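Local coordinates for protein glutathione S-transferase (Pseudomonas fluorescens, PDB 3M3M) that binds glutathione and probably catalyses its transfer to electrophilic substrates, at residues L66-A71 with F99-H104; G13-I18 with G53-L58. All blocks are in the same frame, centred on the assembly; numbering follows the deposited sequence.

Contact 1 of 2, residues L66-A71 with F99-H104; sequences LWESNA and FEQYSH. With NA (sodium ion), chain C; GSH (glutathione), chain B.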
# COMPACT_ATOMS: atom_id res chain seq x y z
N LEU A 66 -12.65 9.58 -4.99
CA LEU A 66 -11.38 10.02 -4.39
C LEU A 66 -10.35 9.00 -4.91
O LEU A 66 -10.61 7.79 -4.97
CB LEU A 66 -11.45 9.91 -2.85
CG LEU A 66 -12.65 10.74 -2.24
CD1 LEU A 66 -12.78 10.35 -0.80
CD2 LEU A 66 -12.32 12.19 -2.40
N TRP A 67 -9.19 9.50 -5.30
CA TRP A 67 -8.15 8.61 -5.75
C TRP A 67 -6.83 8.98 -5.01
O TRP A 67 -6.85 9.91 -4.19
CB TRP A 67 -8.03 8.66 -7.31
CG TRP A 67 -8.12 10.03 -7.95
CD1 TRP A 67 -9.27 10.68 -8.40
CD2 TRP A 67 -7.02 10.84 -8.38
NE1 TRP A 67 -8.92 11.89 -9.01
CE2 TRP A 67 -7.57 12.00 -8.99
CE3 TRP A 67 -5.61 10.69 -8.33
CZ2 TRP A 67 -6.76 13.00 -9.54
CZ3 TRP A 67 -4.80 11.72 -8.84
CH2 TRP A 67 -5.39 12.87 -9.38
N GLU A 68 -5.78 8.21 -5.31
CA GLU A 68 -4.56 8.05 -4.56
C GLU A 68 -4.83 7.21 -3.29
O GLU A 68 -5.43 7.64 -2.44
CB GLU A 68 -3.91 9.38 -4.23
CG GLU A 68 -3.31 10.06 -5.45
CD GLU A 68 -2.17 9.30 -6.09
OE1 GLU A 68 -1.37 8.76 -5.38
OE2 GLU A 68 -2.10 9.39 -7.27
N SER A 69 -4.28 6.02 -3.28
CA SER A 69 -4.48 5.10 -2.17
C SER A 69 -4.13 5.75 -0.86
O SER A 69 -4.87 5.56 0.10
CB SER A 69 -3.59 3.81 -2.35
OG SER A 69 -2.20 4.11 -2.37
N ASN A 70 -3.04 6.50 -0.80
CA ASN A 70 -2.69 7.07 0.52
C ASN A 70 -3.63 8.21 0.95
O ASN A 70 -3.81 8.42 2.16
CB ASN A 70 -1.24 7.53 0.57
CG ASN A 70 -0.25 6.37 0.61
OD1 ASN A 70 -0.62 5.21 0.72
ND2 ASN A 70 1.02 6.68 0.44
N ALA A 71 -4.26 8.90 -0.04
CA ALA A 71 -5.26 9.96 0.34
C ALA A 71 -6.55 9.27 0.78
O ALA A 71 -7.13 9.66 1.77
CB ALA A 71 -5.55 10.88 -0.87
N PHE A 99 7.11 9.12 1.83
CA PHE A 99 8.28 8.27 1.64
C PHE A 99 7.90 6.98 0.93
O PHE A 99 8.59 6.51 0.02
CB PHE A 99 8.87 7.91 3.04
CG PHE A 99 9.79 6.67 3.08
CD1 PHE A 99 11.17 6.76 2.88
CD2 PHE A 99 9.20 5.38 3.40
CE1 PHE A 99 12.01 5.56 2.92
CE2 PHE A 99 10.03 4.25 3.52
CZ PHE A 99 11.38 4.32 3.29
N GLU A 100 6.73 6.44 1.29
CA GLU A 100 6.33 5.17 0.61
C GLU A 100 6.06 5.36 -0.92
O GLU A 100 6.55 4.51 -1.78
CB GLU A 100 5.05 4.59 1.25
CG GLU A 100 4.58 3.29 0.57
CD GLU A 100 3.43 3.49 -0.45
OE1 GLU A 100 2.73 4.51 -0.40
OE2 GLU A 100 3.15 2.57 -1.22
N GLN A 101 5.44 6.50 -1.29
CA GLN A 101 5.14 6.76 -2.68
C GLN A 101 6.44 7.15 -3.49
O GLN A 101 6.52 6.84 -4.69
CB GLN A 101 4.08 7.90 -2.76
CG GLN A 101 2.69 7.38 -2.36
CD GLN A 101 2.11 6.41 -3.41
OE1 GLN A 101 1.77 5.19 -3.11
NE2 GLN A 101 1.97 6.88 -4.62
N TYR A 102 7.46 7.75 -2.82
CA TYR A 102 8.59 8.33 -3.57
C TYR A 102 9.81 7.37 -3.56
O TYR A 102 10.49 7.15 -4.58
CB TYR A 102 8.99 9.70 -2.95
CG TYR A 102 9.94 10.39 -3.91
CD1 TYR A 102 9.41 11.13 -4.96
CD2 TYR A 102 11.33 10.24 -3.80
CE1 TYR A 102 10.22 11.74 -5.94
CE2 TYR A 102 12.16 10.88 -4.77
CZ TYR A 102 11.57 11.63 -5.81
OH TYR A 102 12.38 12.21 -6.80
N SER A 103 10.04 6.74 -2.41
CA SER A 103 11.27 6.00 -2.14
C SER A 103 11.13 4.50 -2.07
O SER A 103 12.12 3.82 -1.97
CB SER A 103 11.87 6.52 -0.79
OG SER A 103 12.36 7.88 -1.00
N HIS A 104 9.92 3.96 -2.02
CA HIS A 104 9.67 2.54 -1.72
C HIS A 104 8.82 1.88 -2.83
O HIS A 104 9.30 1.06 -3.56
CB HIS A 104 8.96 2.48 -0.37
CG HIS A 104 8.61 1.12 0.13
ND1 HIS A 104 7.43 0.50 -0.17
CD2 HIS A 104 9.26 0.30 0.98
CE1 HIS A 104 7.37 -0.66 0.44
NE2 HIS A 104 8.48 -0.81 1.13
NA NA C . -1.13 7.35 -2.87
N1 GSH B . 0.08 6.84 -6.54
CA1 GSH B . -1.06 5.89 -6.85
C1 GSH B . -1.71 5.34 -5.57
O11 GSH B . -2.96 5.12 -5.61
O12 GSH B . -0.97 5.09 -4.58
CB1 GSH B . -0.42 4.74 -7.70
CG1 GSH B . -1.53 3.79 -8.01
CD1 GSH B . -1.11 2.81 -9.12
OE1 GSH B . 0.16 2.87 -9.69
N2 GSH B . -1.98 1.86 -9.59
CA2 GSH B . -1.57 0.93 -10.64
C2 GSH B . -2.36 1.27 -11.83
O2 GSH B . -3.63 1.60 -11.65
CB2 GSH B . -1.91 -0.49 -10.12
SG2 GSH B . -0.89 -0.91 -8.59
N3 GSH B . -1.80 1.25 -13.03
CA3 GSH B . -2.68 1.51 -14.19
C3 GSH B . -2.01 2.36 -15.25
O31 GSH B . -2.45 2.35 -16.44
O32 GSH B . -1.07 3.10 -14.93
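N70, in the first turn of helix 69-77, faces Q101 of the long helix 87-117 with their CA atoms 8.5 Å apart, a spacing that leaves side chains to join the two segments. The polar link is a single hydrogen bond: N70 ND2 gives an N-H to E100 OE1 at 2.9 Å, N-H...O angle 156°, meeting the oxygen nearly along the C-O axis while the amide and carboxylate planes stand 56° apart. E100 CG stands anti to the backbone N (chi1 180°), a bend at chi2 follows, and OE2 forms a salt bridge with K17. N70 OD1 also accepts from K17, so that one lysine probably steadies both partners. Asparagine suits the place because its short amide can donate and accept at once. Beside this bond the aliphatic CG of Q101 packs against N70 ND2 at 3.3 Å.

E68, at the N-cap position of helix 69-77, has a chain bent at chi2; its OE1 accepts from glutathione N1 at 2.7 Å and binds the sodium ion at 2.9 Å. S69 grips the glutathione carboxylate twice, backbone N to O11 at 2.8 Å and OG to O12 at 2.7 Å. O12 in turn binds the sodium. The first turn of a helix, whose first amide N-H groups point out of its N-terminal end, would favour a carboxylate there, as in the thioredoxin-like domain of other glutathione transferases. The gamma-glutamyl end is thus probably recognised as a zwitterion, carboxylate on S69 and amino group on E68, with the sodium likely to ease the closeness of two acidic groups.

Contact 2 of 2, residues G13-I18 with G53-L58; sequences GNCYKI and GKIPVL. With GSH (glutathione), chain B.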
# COMPACT_ATOMS: atom_id res chain seq x y z
N GLY A 13 -0.91 -3.86 -4.55
CA GLY A 13 -0.61 -3.44 -3.21
C GLY A 13 -1.35 -2.15 -2.90
O GLY A 13 -1.84 -1.98 -1.77
N ASN A 14 -1.40 -1.21 -3.86
CA ASN A 14 -2.11 0.06 -3.59
C ASN A 14 -3.59 -0.15 -3.28
O ASN A 14 -4.17 0.54 -2.43
CB ASN A 14 -1.92 1.03 -4.76
CG ASN A 14 -0.46 1.44 -4.89
OD1 ASN A 14 0.15 1.29 -6.00
ND2 ASN A 14 0.11 1.95 -3.79
N CYS A 15 -4.21 -1.15 -3.92
CA CYS A 15 -5.61 -1.47 -3.65
C CYS A 15 -5.78 -2.29 -2.36
O CYS A 15 -6.80 -2.11 -1.63
CB CYS A 15 -6.16 -2.30 -4.85
SG CYS A 15 -6.21 -1.31 -6.38
N TYR A 16 -4.82 -3.20 -2.07
CA TYR A 16 -4.84 -3.91 -0.80
C TYR A 16 -4.87 -2.97 0.42
O TYR A 16 -5.58 -3.20 1.42
CB TYR A 16 -3.61 -4.83 -0.72
CG TYR A 16 -3.52 -5.56 0.62
CD1 TYR A 16 -4.69 -6.10 1.28
CD2 TYR A 16 -2.25 -5.68 1.23
CE1 TYR A 16 -4.54 -6.77 2.55
CE2 TYR A 16 -2.09 -6.35 2.49
CZ TYR A 16 -3.27 -6.91 3.10
OH TYR A 16 -3.12 -7.51 4.35
N LYS A 17 -4.14 -1.82 0.35
CA LYS A 17 -4.24 -0.86 1.42
C LYS A 17 -5.68 -0.50 1.75
O LYS A 17 -6.00 -0.39 2.95
CB LYS A 17 -3.61 0.51 0.98
CG LYS A 17 -2.11 0.45 0.75
CD LYS A 17 -1.66 1.69 -0.02
CE LYS A 17 -0.18 1.57 -0.36
NZ LYS A 17 0.32 2.79 -1.12
N ILE A 18 -6.54 -0.36 0.73
CA ILE A 18 -7.92 0.08 0.94
C ILE A 18 -8.79 -1.12 1.43
O ILE A 18 -9.62 -0.95 2.36
CB ILE A 18 -8.47 0.68 -0.34
CG1 ILE A 18 -7.48 1.78 -0.90
CG2 ILE A 18 -9.83 1.31 -0.06
CD1 ILE A 18 -6.94 2.77 0.17
N GLY A 53 -5.90 7.77 -14.30
CA GLY A 53 -5.91 6.45 -14.97
C GLY A 53 -5.36 5.32 -14.07
O GLY A 53 -4.83 4.33 -14.58
N LYS A 54 -5.49 5.49 -12.75
CA LYS A 54 -5.01 4.45 -11.79
C LYS A 54 -6.03 3.96 -10.82
O LYS A 54 -6.95 4.71 -10.43
CB LYS A 54 -3.82 5.00 -10.96
CG LYS A 54 -2.54 5.23 -11.97
CD LYS A 54 -1.34 5.68 -11.21
CE LYS A 54 -0.20 6.17 -12.20
NZ LYS A 54 0.10 5.40 -13.41
N ILE A 55 -5.84 2.73 -10.36
CA ILE A 55 -6.61 2.21 -9.22
C ILE A 55 -5.63 2.28 -8.01
O ILE A 55 -4.41 2.24 -8.15
CB ILE A 55 -7.08 0.76 -9.46
CG1 ILE A 55 -5.92 -0.08 -9.99
CG2 ILE A 55 -8.36 0.90 -10.41
CD1 ILE A 55 -6.33 -1.53 -10.29
N PRO A 56 -6.17 2.42 -6.79
CA PRO A 56 -7.62 2.34 -6.44
C PRO A 56 -8.31 3.71 -6.61
O PRO A 56 -7.66 4.80 -6.63
CB PRO A 56 -7.57 1.89 -4.98
CG PRO A 56 -6.30 2.64 -4.48
CD PRO A 56 -5.30 2.34 -5.61
N VAL A 57 -9.64 3.62 -6.78
CA VAL A 57 -10.56 4.74 -6.66
C VAL A 57 -11.61 4.36 -5.62
O VAL A 57 -12.07 3.21 -5.59
CB VAL A 57 -11.26 4.96 -7.99
CG1 VAL A 57 -12.28 6.21 -7.81
CG2 VAL A 57 -10.22 5.33 -9.07
N LEU A 58 -11.99 5.31 -4.77
CA LEU A 58 -13.07 5.10 -3.77
C LEU A 58 -14.19 6.01 -4.22
O LEU A 58 -14.02 7.23 -4.38
CB LEU A 58 -12.63 5.50 -2.36
CG LEU A 58 -13.74 5.41 -1.31
CD1 LEU A 58 -14.07 3.97 -1.12
CD2 LEU A 58 -13.34 5.96 0.06
N1 GSH B . 0.08 6.84 -6.54
CA1 GSH B . -1.06 5.89 -6.85
C1 GSH B . -1.71 5.34 -5.57
O11 GSH B . -2.96 5.12 -5.61
O12 GSH B . -0.97 5.09 -4.58
CB1 GSH B . -0.42 4.74 -7.70
CG1 GSH B . -1.53 3.79 -8.01
CD1 GSH B . -1.11 2.81 -9.12
OE1 GSH B . 0.16 2.87 -9.69
N2 GSH B . -1.98 1.86 -9.59
CA2 GSH B . -1.57 0.93 -10.64
C2 GSH B . -2.36 1.27 -11.83
O2 GSH B . -3.63 1.60 -11.65
CB2 GSH B . -1.91 -0.49 -10.12
SG2 GSH B . -0.89 -0.91 -8.59
N3 GSH B . -1.80 1.25 -13.03
CA3 GSH B . -2.68 1.51 -14.19
C3 GSH B . -2.01 2.36 -15.25
O31 GSH B . -2.45 2.35 -16.44
O32 GSH B . -1.07 3.10 -14.93
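P56, preceded by a cis peptide bond, presses its ring against N14, C15 and I18 in the thioredoxin-like fold of the N-terminal domain, where the cis-proline loop meets the first helix, 13-24. The CA atoms of C15 and P56 come to 5.1 Å, and the proline is the bump that fills a hollow lined by this helix. Its three ring carbons share the work. P56 CD lies 3.7 Å from N14 CB, P56 CG 3.6 Å from N14 O, and P56 CB touches C15 SG at 3.7 Å. I18 closes the hollow: its CG1, anti to the carbonyl carbon (chi1 -51°), meets P56 CG at 3.9 Å, the two side chains crossing at about a right angle. A compact, rigid ring fits here, and the small cysteine leaves room for it.

The sulfur of C15 also lies against I55, touching CB, CG1 and CD1, so it fills the notch between isoleucine and proline. I55 CG1 stands between its backbone N and carbonyl carbon (chi1 47°), which sets it beside both the sulfur and glutathione O2. The loop keeps the backbone of I55 turned to glutathione: I55 N donates to O2, and I55 O accepts from N2 at 2.9 Å, an antiparallel-like pairing with the peptide. K54 reaches past the gamma-glutamyl amide, its chain bent at chi4 and its length suiting it to the distant glycyl carboxylate. An alanine in place of K54 would probably leave that carboxylate without its positively charged mate and strip the packing from the gamma-glutamyl amide. K54 CD lies 3.5 Å from glutathione OE1, and K54 NZ donates to O32 at 3.0 Å.

From the N terminus the chain forms strand 4-8 and enters helix 13-24, then runs through strand 29-33 and helix 44-47 before the loop at 53-56 returns to that helix. Contact 2 closes there, within the N-terminal domain. Strands 57-60 and 65-67 follow as antiparallel neighbours, L66 N lying 2.8 Å from L58 O, a probable hydrogen bond. Contact 1 opens at this second strand and closes on helix 87-117, joining the two domains. The contacts are therefore in series, neither nested nor crossed, with centres about 10 Å apart. S69 CB packs against N14 O, 3.3 Å away, to join them directly, and both border the same glutathione.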